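Local coordinates for exodeoxyribonuclease (Neisseria meningitidis, PDB 2JC5), which probably cleaves the DNA backbone at apurinic or apyrimidinic sites during DNA repair, as a metal-dependent endonuclease of the AP/ExoA family, at residues D198-S206 and K214-Y222; L229-V238 and P249-A257. All blocks are in the same frame, centred on the assembly; numbering follows the deposited sequence. Where two conformers were deposited one is given.

Contact 1 of 2, residues D198-S206 and K214-Y222; sequences DVPGYTWWS and KDVGWRIDY. With BCN (bicine), chain C.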
loop_
_atom_site.group_PDB
_atom_site.type_symbol
_atom_site.label_atom_id
_atom_site.label_comp_id
_atom_site.label_asym_id
_atom_site.label_seq_id
_atom_site.Cartn_x
_atom_site.Cartn_y
_atom_site.Cartn_z
ATOM N N ASP A 198 13.861 -10.234 -11.311
ATOM C CA ASP A 198 13.683 -10.013 -12.745
ATOM C C ASP A 198 12.246 -9.973 -13.198
ATOM O O ASP A 198 11.978 -9.904 -14.388
ATOM C CB ASP A 198 14.427 -11.111 -13.513
ATOM C CG ASP A 198 15.905 -11.054 -13.272
ATOM O OD1 ASP A 198 16.458 -9.936 -13.356
ATOM O OD2 ASP A 198 16.512 -12.098 -12.958
ATOM N N VAL A 199 11.310 -9.969 -12.256
ATOM C CA VAL A 199 9.898 -10.053 -12.623
ATOM C C VAL A 199 9.261 -8.678 -12.394
ATOM O O VAL A 199 9.217 -8.208 -11.244
ATOM C CB VAL A 199 9.175 -11.126 -11.798
ATOM C CG1 VAL A 199 7.711 -11.211 -12.197
ATOM C CG2 VAL A 199 9.867 -12.474 -11.978
ATOM N N PRO A 200 8.804 -8.015 -13.477
ATOM C CA PRO A 200 8.330 -6.637 -13.311
ATOM C C PRO A 200 7.328 -6.440 -12.160
ATOM O O PRO A 200 7.504 -5.535 -11.331
ATOM C CB PRO A 200 7.721 -6.317 -14.671
ATOM C CG PRO A 200 8.576 -7.103 -15.626
ATOM C CD PRO A 200 8.794 -8.417 -14.899
ATOM N N GLY A 201 6.259 -7.216 -12.136
ATOM C CA GLY A 201 5.297 -7.133 -11.048
ATOM C C GLY A 201 4.433 -5.892 -11.018
ATOM O O GLY A 201 4.153 -5.365 -9.941
ATOM N N TYR A 202 4.001 -5.408 -12.182
ATOM C CA TYR A 202 3.134 -4.227 -12.220
ATOM C C TYR A 202 1.894 -4.458 -11.360
ATOM O O TYR A 202 1.349 -5.555 -11.315
ATOM C CB TYR A 202 2.658 -3.881 -13.640
ATOM C CG TYR A 202 3.697 -3.795 -14.723
ATOM C CD1 TYR A 202 4.984 -3.348 -14.476
ATOM C CD2 TYR A 202 3.374 -4.137 -16.034
ATOM C CE1 TYR A 202 5.936 -3.255 -15.505
ATOM C CE2 TYR A 202 4.311 -4.053 -17.055
ATOM C CZ TYR A 202 5.588 -3.627 -16.789
ATOM O OH TYR A 202 6.492 -3.578 -17.817
ATOM N N THR A 203 1.445 -3.382 -10.721
ATOM C CA THR A 203 0.299 -3.382 -9.823
ATOM C C THR A 203 -0.760 -2.347 -10.178
ATOM O O THR A 203 -1.807 -2.340 -9.542
ATOM C CB THR A 203 0.733 -3.131 -8.356
ATOM O OG1 THR A 203 1.339 -1.837 -8.234
ATOM C CG2 THR A 203 1.698 -4.210 -7.880
ATOM N N TRP A 204 -0.507 -1.505 -11.190
ATOM C CA TRP A 204 -1.459 -0.472 -11.600
ATOM C C TRP A 204 -1.450 -0.261 -13.100
ATOM O O TRP A 204 -0.390 -0.277 -13.728
ATOM C CB TRP A 204 -1.117 0.859 -10.916
ATOM C CG TRP A 204 -2.038 1.973 -11.317
ATOM C CD1 TRP A 204 -3.308 2.192 -10.883
ATOM C CD2 TRP A 204 -1.741 3.018 -12.236
ATOM N NE1 TRP A 204 -3.831 3.307 -11.488
ATOM C CE2 TRP A 204 -2.883 3.844 -12.318
ATOM C CE3 TRP A 204 -0.620 3.339 -12.999
ATOM C CZ2 TRP A 204 -2.945 4.960 -13.143
ATOM C CZ3 TRP A 204 -0.687 4.446 -13.825
ATOM C CH2 TRP A 204 -1.850 5.245 -13.888
ATOM N N TRP A 205 -2.645 -0.054 -13.658
ATOM C CA TRP A 205 -2.840 0.316 -15.058
ATOM C C TRP A 205 -3.938 1.361 -15.047
ATOM O O TRP A 205 -4.857 1.258 -14.235
ATOM C CB TRP A 205 -3.294 -0.882 -15.891
ATOM C CG TRP A 205 -2.400 -2.079 -15.793
ATOM C CD1 TRP A 205 -1.488 -2.505 -16.731
ATOM C CD2 TRP A 205 -2.302 -3.011 -14.696
ATOM N NE1 TRP A 205 -0.857 -3.640 -16.284
ATOM C CE2 TRP A 205 -1.332 -3.968 -15.044
ATOM C CE3 TRP A 205 -2.960 -3.137 -13.466
ATOM C CZ2 TRP A 205 -0.987 -5.014 -14.201
ATOM C CZ3 TRP A 205 -2.619 -4.172 -12.640
ATOM C CH2 TRP A 205 -1.651 -5.106 -13.011
ATOM N N SER A 206 -3.884 2.348 -15.943
ATOM C CA SER A 206 -4.789 3.484 -15.797
ATOM C C SER A 206 -6.266 3.195 -16.043
ATOM O O SER A 206 -7.118 3.962 -15.597
ATOM C CB SER A 206 -4.345 4.663 -16.645
ATOM O OG SER A 206 -4.612 4.465 -18.004
ATOM N N LYS A 214 -3.109 -4.042 -22.943
ATOM C CA LYS A 214 -1.784 -3.876 -23.521
ATOM C C LYS A 214 -0.698 -3.805 -22.446
ATOM O O LYS A 214 0.457 -3.538 -22.751
ATOM C CB LYS A 214 -1.762 -2.647 -24.432
ATOM C CG LYS A 214 -2.688 -2.827 -25.626
ATOM C CD LYS A 214 -2.921 -1.562 -26.419
ATOM C CE LYS A 214 -3.773 -1.882 -27.647
ATOM N NZ LYS A 214 -4.114 -0.662 -28.427
ATOM N N ASP A 215 -1.082 -4.062 -21.192
ATOM C CA ASP A 215 -0.136 -4.168 -20.073
ATOM C C ASP A 215 0.753 -2.941 -19.920
ATOM O O ASP A 215 1.965 -3.065 -19.694
ATOM C CB ASP A 215 0.735 -5.426 -20.203
ATOM C CG ASP A 215 1.308 -5.889 -18.872
ATOM O OD1 ASP A 215 0.747 -5.535 -17.802
ATOM O OD2 ASP A 215 2.318 -6.630 -18.891
ATOM N N VAL A 216 0.135 -1.755 -20.015
ATOM C CA VAL A 216 0.832 -0.485 -19.787
ATOM C C VAL A 216 0.815 -0.227 -18.284
ATOM O O VAL A 216 0.087 0.614 -17.774
ATOM C CB VAL A 216 0.191 0.672 -20.587
ATOM C CG1 VAL A 216 1.071 1.906 -20.506
ATOM C CG2 VAL A 216 0.006 0.262 -22.053
ATOM N N GLY A 217 1.600 -1.024 -17.574
ATOM C CA GLY A 217 1.534 -1.063 -16.133
ATOM C C GLY A 217 2.675 -0.369 -15.429
ATOM O O GLY A 217 3.727 -0.062 -16.018
ATOM N N TRP A 218 2.444 -0.139 -14.138
ATOM C CA TRP A 218 3.441 0.395 -13.248
ATOM C C TRP A 218 3.404 -0.402 -11.959
ATOM O O TRP A 218 2.320 -0.749 -11.485
ATOM C CB TRP A 218 3.126 1.841 -12.848
ATOM C CG TRP A 218 3.013 2.875 -13.921
ATOM C CD1 TRP A 218 2.226 2.847 -15.045
ATOM C CD2 TRP A 218 3.629 4.166 -13.895
ATOM N NE1 TRP A 218 2.370 4.021 -15.745
ATOM C CE2 TRP A 218 3.211 4.853 -15.054
ATOM C CE3 TRP A 218 4.516 4.801 -13.009
ATOM C CZ2 TRP A 218 3.647 6.140 -15.350
ATOM C CZ3 TRP A 218 4.925 6.082 -13.290
ATOM C CH2 TRP A 218 4.507 6.737 -14.458
ATOM N N ARG A 219 4.567 -0.647 -11.360
ATOM C CA ARG A 219 4.622 -1.218 -10.020
ATOM C C ARG A 219 4.780 -0.064 -9.024
ATOM O O ARG A 219 5.884 0.455 -8.798
ATOM C CB ARG A 219 5.773 -2.212 -9.878
ATOM C CG ARG A 219 5.730 -2.942 -8.540
ATOM C CD ARG A 219 6.767 -4.007 -8.482
ATOM N NE ARG A 219 8.105 -3.453 -8.368
ATOM C CZ ARG A 219 8.761 -3.290 -7.225
ATOM N NH1 ARG A 219 8.203 -3.644 -6.060
ATOM N NH2 ARG A 219 9.985 -2.779 -7.259
ATOM N N ILE A 220 3.652 0.378 -8.477
ATOM C CA ILE A 220 3.628 1.486 -7.521
ATOM C C ILE A 220 3.126 1.077 -6.131
ATOM O O ILE A 220 3.126 1.905 -5.221
ATOM C CB ILE A 220 2.852 2.702 -8.071
ATOM C CG1 ILE A 220 1.417 2.314 -8.442
ATOM C CG2 ILE A 220 3.604 3.317 -9.254
ATOM C CD1 ILE A 220 0.524 3.516 -8.825
ATOM N N ASP A 221 2.710 -0.183 -5.981
ATOM C CA ASP A 221 2.282 -0.742 -4.703
ATOM C C ASP A 221 3.404 -1.618 -4.188
ATOM O O ASP A 221 4.039 -2.338 -4.966
ATOM C CB ASP A 221 1.005 -1.543 -4.889
ATOM C CG ASP A 221 -0.145 -0.680 -5.390
ATOM O OD1 ASP A 221 -0.840 -0.056 -4.546
ATOM O OD2 ASP A 221 -0.367 -0.608 -6.624
ATOM N N TYR A 222 3.657 -1.531 -2.892
ATOM C CA TYR A 222 4.791 -2.212 -2.264
ATOM C C TYR A 222 4.408 -2.815 -0.933
ATOM O O TYR A 222 3.489 -2.347 -0.263
ATOM C CB TYR A 222 5.927 -1.238 -1.931
ATOM C CG TYR A 222 6.579 -0.503 -3.054
ATOM C CD1 TYR A 222 5.962 0.594 -3.645
ATOM C CD2 TYR A 222 7.839 -0.860 -3.506
ATOM C CE1 TYR A 222 6.566 1.272 -4.667
ATOM C CE2 TYR A 222 8.450 -0.167 -4.520
ATOM C CZ TYR A 222 7.814 0.911 -5.092
ATOM O OH TYR A 222 8.455 1.615 -6.093
HETATM N N1 BCN C . 0.596 8.131 -10.986
HETATM C C1 BCN C . 1.445 8.539 -9.843
HETATM C C2 BCN C . 1.229 9.976 -9.434
HETATM O O21 BCN C . 1.829 10.391 -8.401
HETATM O O22 BCN C . 0.476 10.687 -10.120
HETATM C C3 BCN C . -0.471 7.192 -10.610
HETATM C C4 BCN C . -1.713 7.978 -10.234
HETATM O O4 BCN C . -2.105 8.927 -11.256
HETATM C C5 BCN C . 1.432 7.568 -12.104
HETATM C C6 BCN C . 0.781 7.836 -13.454
HETATM O O6 BCN C . 0.195 9.137 -13.517
HETATM O O HOH W 1 -1.551 2.758 -17.737
#
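The indoles of Trp-204 and Trp-218 meet edge to face across a classic beta bulge, in which Thr-203 and Trp-204 both lie opposite Trp-218, beside a single antiparallel hydrogen-bonded pair, Trp-204 with Trp-218, in the DNase I-like fold. With CG opposite the backbone N (chi1 179°) the Trp-204 indole runs out alongside Trp-218 in the same direction, yet their planes stand 71° apart, and the CE3-CZ3 edge of Trp-204 comes down on the pyrrole part of Trp-218, with Trp-204 CE3 3.5 Å from Trp-218 CD1. Bicine lies against the same face of Trp-218 and also lies over the rim of one face of Trp-204, so the pair forms an aromatic wall of the ligand pocket. Trp-204 NE1 is held by Asp-246, a residue that binds manganese or magnesium in other crystals of this protein.

The bulge shows how one carbonyl can serve two amides: Trp-218 O receives Thr-203 N from above its plane and Trp-204 N nearly end-on, each at 2.9 Å. Gly-217 meanwhile lies over a face of the Tyr-202 ring, whose edge meets the carboxylate of Asp-215. That carboxylate, nearly coplanar with the Trp-205 indole, takes the hydrogen bond from Trp-205 NE1 to Asp-215 OD1 at 2.9 Å. Beyond the bulge, Ile-220 CD1 packs on Trp-204 CB at 3.8 Å.

Asp-221, predicted to be important for catalysis, bonds His-247 through OD2. Thr-203 is thus probably a second-shell partner: chi1 of 62° sets its OG1 between backbone N and carbonyl carbon, where it accepts from Ile-220 N and donates at 2.6 Å to the anti lone pair of Asp-221 OD2.

Contact 2 of 2, residues L229-V238 and P249-A257; sequences LAAKAVSAHV and PLVVEYDYA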
loop_
_atom_site.group_PDB
_atom_site.type_symbol
_atom_site.label_atom_id
_atom_site.label_comp_id
_atom_site.label_asym_id
_atom_site.label_seq_id
_atom_site.Cartn_x
_atom_site.Cartn_y
_atom_site.Cartn_z
ATOM N N LEU A 229 12.127 -9.955 9.283
ATOM C CA LEU A 229 10.877 -10.415 8.687
ATOM C C LEU A 229 11.008 -10.613 7.165
ATOM O O LEU A 229 10.407 -11.530 6.599
ATOM C CB LEU A 229 9.730 -9.450 9.012
ATOM C CG LEU A 229 8.335 -9.779 8.449
ATOM C CD1 LEU A 229 7.846 -11.165 8.805
ATOM C CD2 LEU A 229 7.343 -8.722 8.942
ATOM N N ALA A 230 11.792 -9.763 6.501
ATOM C CA ALA A 230 12.020 -9.913 5.057
ATOM C C ALA A 230 12.619 -11.286 4.755
ATOM O O ALA A 230 12.267 -11.907 3.766
ATOM C CB ALA A 230 12.909 -8.808 4.522
ATOM N N ALA A 231 13.523 -11.740 5.623
ATOM C CA ALA A 231 14.152 -13.069 5.482
ATOM C C ALA A 231 13.173 -14.223 5.681
ATOM O O ALA A 231 13.509 -15.367 5.393
ATOM C CB ALA A 231 15.307 -13.215 6.476
ATOM N N LYS A 232 11.982 -13.922 6.175
ATOM C CA LYS A 232 10.929 -14.903 6.396
ATOM C C LYS A 232 9.901 -14.961 5.255
ATOM O O LYS A 232 9.049 -15.843 5.230
ATOM C CB LYS A 232 10.246 -14.632 7.745
ATOM C CG LYS A 232 11.229 -14.859 8.888
ATOM C CD LYS A 232 10.672 -14.716 10.267
ATOM C CE LYS A 232 11.656 -15.332 11.295
ATOM N NZ LYS A 232 12.061 -16.781 11.044
ATOM N N ALA A 233 9.978 -14.029 4.308
ATOM C CA ALA A 233 9.084 -14.031 3.147
ATOM C C ALA A 233 9.359 -15.254 2.295
ATOM O O ALA A 233 10.498 -15.479 1.902
ATOM C CB ALA A 233 9.284 -12.766 2.307
ATOM N N VAL A 234 8.312 -16.020 1.999
ATOM C CA VAL A 234 8.448 -17.249 1.206
ATOM C C VAL A 234 7.921 -17.162 -0.233
ATOM O O VAL A 234 8.387 -17.874 -1.121
ATOM C CB VAL A 234 7.833 -18.470 1.922
ATOM C CG1 VAL A 234 8.608 -18.779 3.199
ATOM C CG2 VAL A 234 6.368 -18.268 2.216
ATOM N N SER A 235 6.963 -16.281 -0.477
ATOM C CA SER A 235 6.421 -16.109 -1.805
ATOM C C SER A 235 5.568 -14.868 -1.888
ATOM O O SER A 235 5.177 -14.292 -0.882
ATOM C CB SER A 235 5.600 -17.326 -2.210
ATOM O OG SER A 235 4.401 -17.335 -1.496
ATOM N N ALA A 236 5.280 -14.462 -3.110
ATOM C CA ALA A 236 4.377 -13.339 -3.342
ATOM C C ALA A 236 3.742 -13.499 -4.709
ATOM O O ALA A 236 4.253 -14.235 -5.574
ATOM C CB ALA A 236 5.116 -12.014 -3.233
ATOM N N HIS A 237 2.619 -12.820 -4.903
ATOM C CA HIS A 237 2.010 -12.714 -6.218
ATOM C C HIS A 237 1.191 -11.450 -6.338
ATOM O O HIS A 237 0.775 -10.871 -5.337
ATOM C CB HIS A 237 1.169 -13.951 -6.571
ATOM C CG HIS A 237 -0.065 -14.140 -5.737
ATOM N ND1 HIS A 237 -0.057 -14.828 -4.541
ATOM C CD2 HIS A 237 -1.356 -13.776 -5.951
ATOM C CE1 HIS A 237 -1.287 -14.864 -4.050
ATOM N NE2 HIS A 237 -2.091 -14.221 -4.880
ATOM N N VAL A 238 1.021 -11.014 -7.583
ATOM C CA VAL A 238 0.077 -9.953 -7.918
ATOM C C VAL A 238 -1.184 -10.636 -8.411
ATOM O O VAL A 238 -1.161 -11.326 -9.428
ATOM C CB VAL A 238 0.665 -8.995 -8.963
ATOM C CG1 VAL A 238 -0.339 -7.906 -9.332
ATOM C CG2 VAL A 238 1.970 -8.371 -8.435
ATOM N N PRO A 249 -4.258 -6.507 -6.266
ATOM C CA PRO A 249 -3.733 -6.813 -4.931
ATOM C C PRO A 249 -2.351 -7.427 -4.958
ATOM O O PRO A 249 -2.067 -8.282 -5.795
ATOM C CB PRO A 249 -4.751 -7.812 -4.372
ATOM C CG PRO A 249 -5.985 -7.513 -5.111
ATOM C CD PRO A 249 -5.532 -7.187 -6.509
ATOM N N LEU A 250 -1.506 -6.976 -4.038
ATOM C CA LEU A 250 -0.165 -7.493 -3.835
ATOM C C LEU A 250 -0.167 -8.374 -2.600
ATOM O O LEU A 250 -0.444 -7.909 -1.506
ATOM C CB LEU A 250 0.819 -6.331 -3.674
ATOM C CG LEU A 250 2.252 -6.665 -3.276
ATOM C CD1 LEU A 250 2.945 -7.546 -4.339
ATOM C CD2 LEU A 250 3.011 -5.383 -2.989
ATOM N N VAL A 251 0.096 -9.669 -2.804
ATOM C CA VAL A 251 -0.011 -10.657 -1.746
ATOM C C VAL A 251 1.366 -11.184 -1.404
ATOM O O VAL A 251 2.095 -11.622 -2.291
ATOM C CB VAL A 251 -0.880 -11.836 -2.222
ATOM C CG1 VAL A 251 -1.054 -12.881 -1.088
ATOM C CG2 VAL A 251 -2.227 -11.349 -2.784
ATOM N N VAL A 252 1.719 -11.183 -0.124
ATOM C CA VAL A 252 3.015 -11.747 0.317
ATOM C C VAL A 252 2.753 -12.698 1.467
ATOM O O VAL A 252 1.943 -12.393 2.346
ATOM C CB VAL A 252 4.028 -10.671 0.740
ATOM C CG1 VAL A 252 5.391 -11.302 1.077
ATOM C CG2 VAL A 252 4.197 -9.624 -0.374
ATOM N N GLU A 253 3.438 -13.846 1.442
ATOM C CA GLU A 253 3.343 -14.855 2.489
ATOM C C GLU A 253 4.640 -14.884 3.273
ATOM O O GLU A 253 5.706 -15.023 2.678
ATOM C CB GLU A 253 3.062 -16.225 1.857
ATOM C CG GLU A 253 1.690 -16.270 1.235
ATOM C CD GLU A 253 1.379 -17.566 0.542
ATOM O OE1 GLU A 253 1.415 -18.620 1.214
ATOM O OE2 GLU A 253 1.068 -17.516 -0.671
ATOM N N TYR A 254 4.531 -14.759 4.599
ATOM C CA TYR A 254 5.672 -14.737 5.499
ATOM C C TYR A 254 5.613 -15.926 6.452
ATOM O O TYR A 254 4.569 -16.249 6.990
ATOM C CB TYR A 254 5.657 -13.455 6.339
ATOM C CG TYR A 254 5.698 -12.179 5.526
ATOM C CD1 TYR A 254 4.520 -11.575 5.091
ATOM C CD2 TYR A 254 6.906 -11.556 5.232
ATOM C CE1 TYR A 254 4.552 -10.408 4.346
ATOM C CE2 TYR A 254 6.949 -10.393 4.500
ATOM C CZ TYR A 254 5.776 -9.821 4.051
ATOM O OH TYR A 254 5.805 -8.666 3.309
ATOM N N ASP A 255 6.752 -16.578 6.653
ATOM C CA ASP A 255 6.852 -17.650 7.647
ATOM C C ASP A 255 7.052 -16.999 9.005
ATOM O O ASP A 255 8.173 -16.900 9.496
ATOM C CB ASP A 255 8.010 -18.568 7.298
ATOM C CG ASP A 255 8.161 -19.703 8.261
ATOM O OD1 ASP A 255 7.218 -19.925 9.038
ATOM O OD2 ASP A 255 9.221 -20.370 8.225
ATOM N N TYR A 256 5.946 -16.541 9.589
ATOM C CA TYR A 256 5.963 -15.671 10.763
ATOM C C TYR A 256 4.638 -15.736 11.517
ATOM O O TYR A 256 3.576 -15.894 10.919
ATOM C CB TYR A 256 6.229 -14.239 10.331
ATOM C CG TYR A 256 6.345 -13.239 11.449
ATOM C CD1 TYR A 256 7.563 -12.966 12.051
ATOM C CD2 TYR A 256 5.225 -12.568 11.917
ATOM C CE1 TYR A 256 7.669 -12.038 13.076
ATOM C CE2 TYR A 256 5.329 -11.643 12.916
ATOM C CZ TYR A 256 6.552 -11.380 13.503
ATOM O OH TYR A 256 6.633 -10.451 14.525
ATOM N N ALA A 257 4.737 -15.653 12.840
ATOM C CA ALA A 257 3.606 -15.406 13.725
ATOM C C ALA A 257 4.045 -14.508 14.869
ATOM O O ALA A 257 5.220 -14.488 15.236
ATOM C CB ALA A 257 3.065 -16.715 14.263
HETATM O O HOH W 2 9.842 -18.059 11.330
HETATM O O HOH W 3 2.094 -16.106 -3.223
#
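Leu-229 CD1 sits between two tyrosines, 3.7 Å from Tyr-254 CD2 and equally near Tyr-256 CG, and its side chain crosses both at about a right angle. Leucine CG trans to the backbone N (chi1 180°) carries the methyl from helix 227-230 to these rings. The apolar row continues along the same face of the sheet as Tyr-254: Ala-233 CB touches the ring, Val-252 CG1 lies over one of its faces, and Ala-236 CB meets Val-252 CG2 at 3.8 Å. Helix 191-195 packs on the alanines of this side, Met-191 on Ala-233 and Trp-192 and Leu-195 on Ala-236, while the Tyr-254 hydroxyl is bound to Gln-223 and that of Tyr-256 to Asp-143.

On the other face His-237 and Val-251 run side by side. Chi1 of 67° turns the imidazole over its cross-strand neighbour, and Val-251 CB stands 3.8 Å from the ring centroid, a CH-pi contact only 20° off the normal. In the plane of that ring a water 2.8 Å from His-237 ND1 also reaches Ser-235 OG and gives a hydrogen bond to Glu-253 OE2, linking three polar side chains on this face. At the far end a second water accepts from Lys-232 NZ at 2.6 Å and donates to Asp-255 O; the aliphatic part of this lysine, through CD, rests at the edge of the Tyr-256 ring.

The backbone ladder runs from Asp-255 N to Lys-232 O through to the paired bonds of His-237 and Val-251, with a one-residue slip between Ala-233 and Ser-235. An antiparallel hairpin with a beta bulge results, its strand 233-238 outermost in one of the two sheets of the DNase I-like fold.

Overall arrangement
Contact 1 closes before contact 2 opens along the chain, and their centres lie 18 Å apart. They belong to different sheets: strand 217-225 of contact 1 is in the branched sheet of seven strands, whereas strands 233-238 and 250-254 form one end of the six-stranded sheet. Helix 227-230 follows directly on strand 217-225 and leads the chain across. The two contacts touch where Val-238 CG1 packs 3.5 Å from Tyr-202 O and where Leu-250 meets the backbone of 221-222. The loop between the strands of contact 2 carries Asp-246 and His-247, which reach Trp-204 and Asp-221 of contact 1, so the loop of one sheet's hairpin meets strands of the other sheet at the predicted active site.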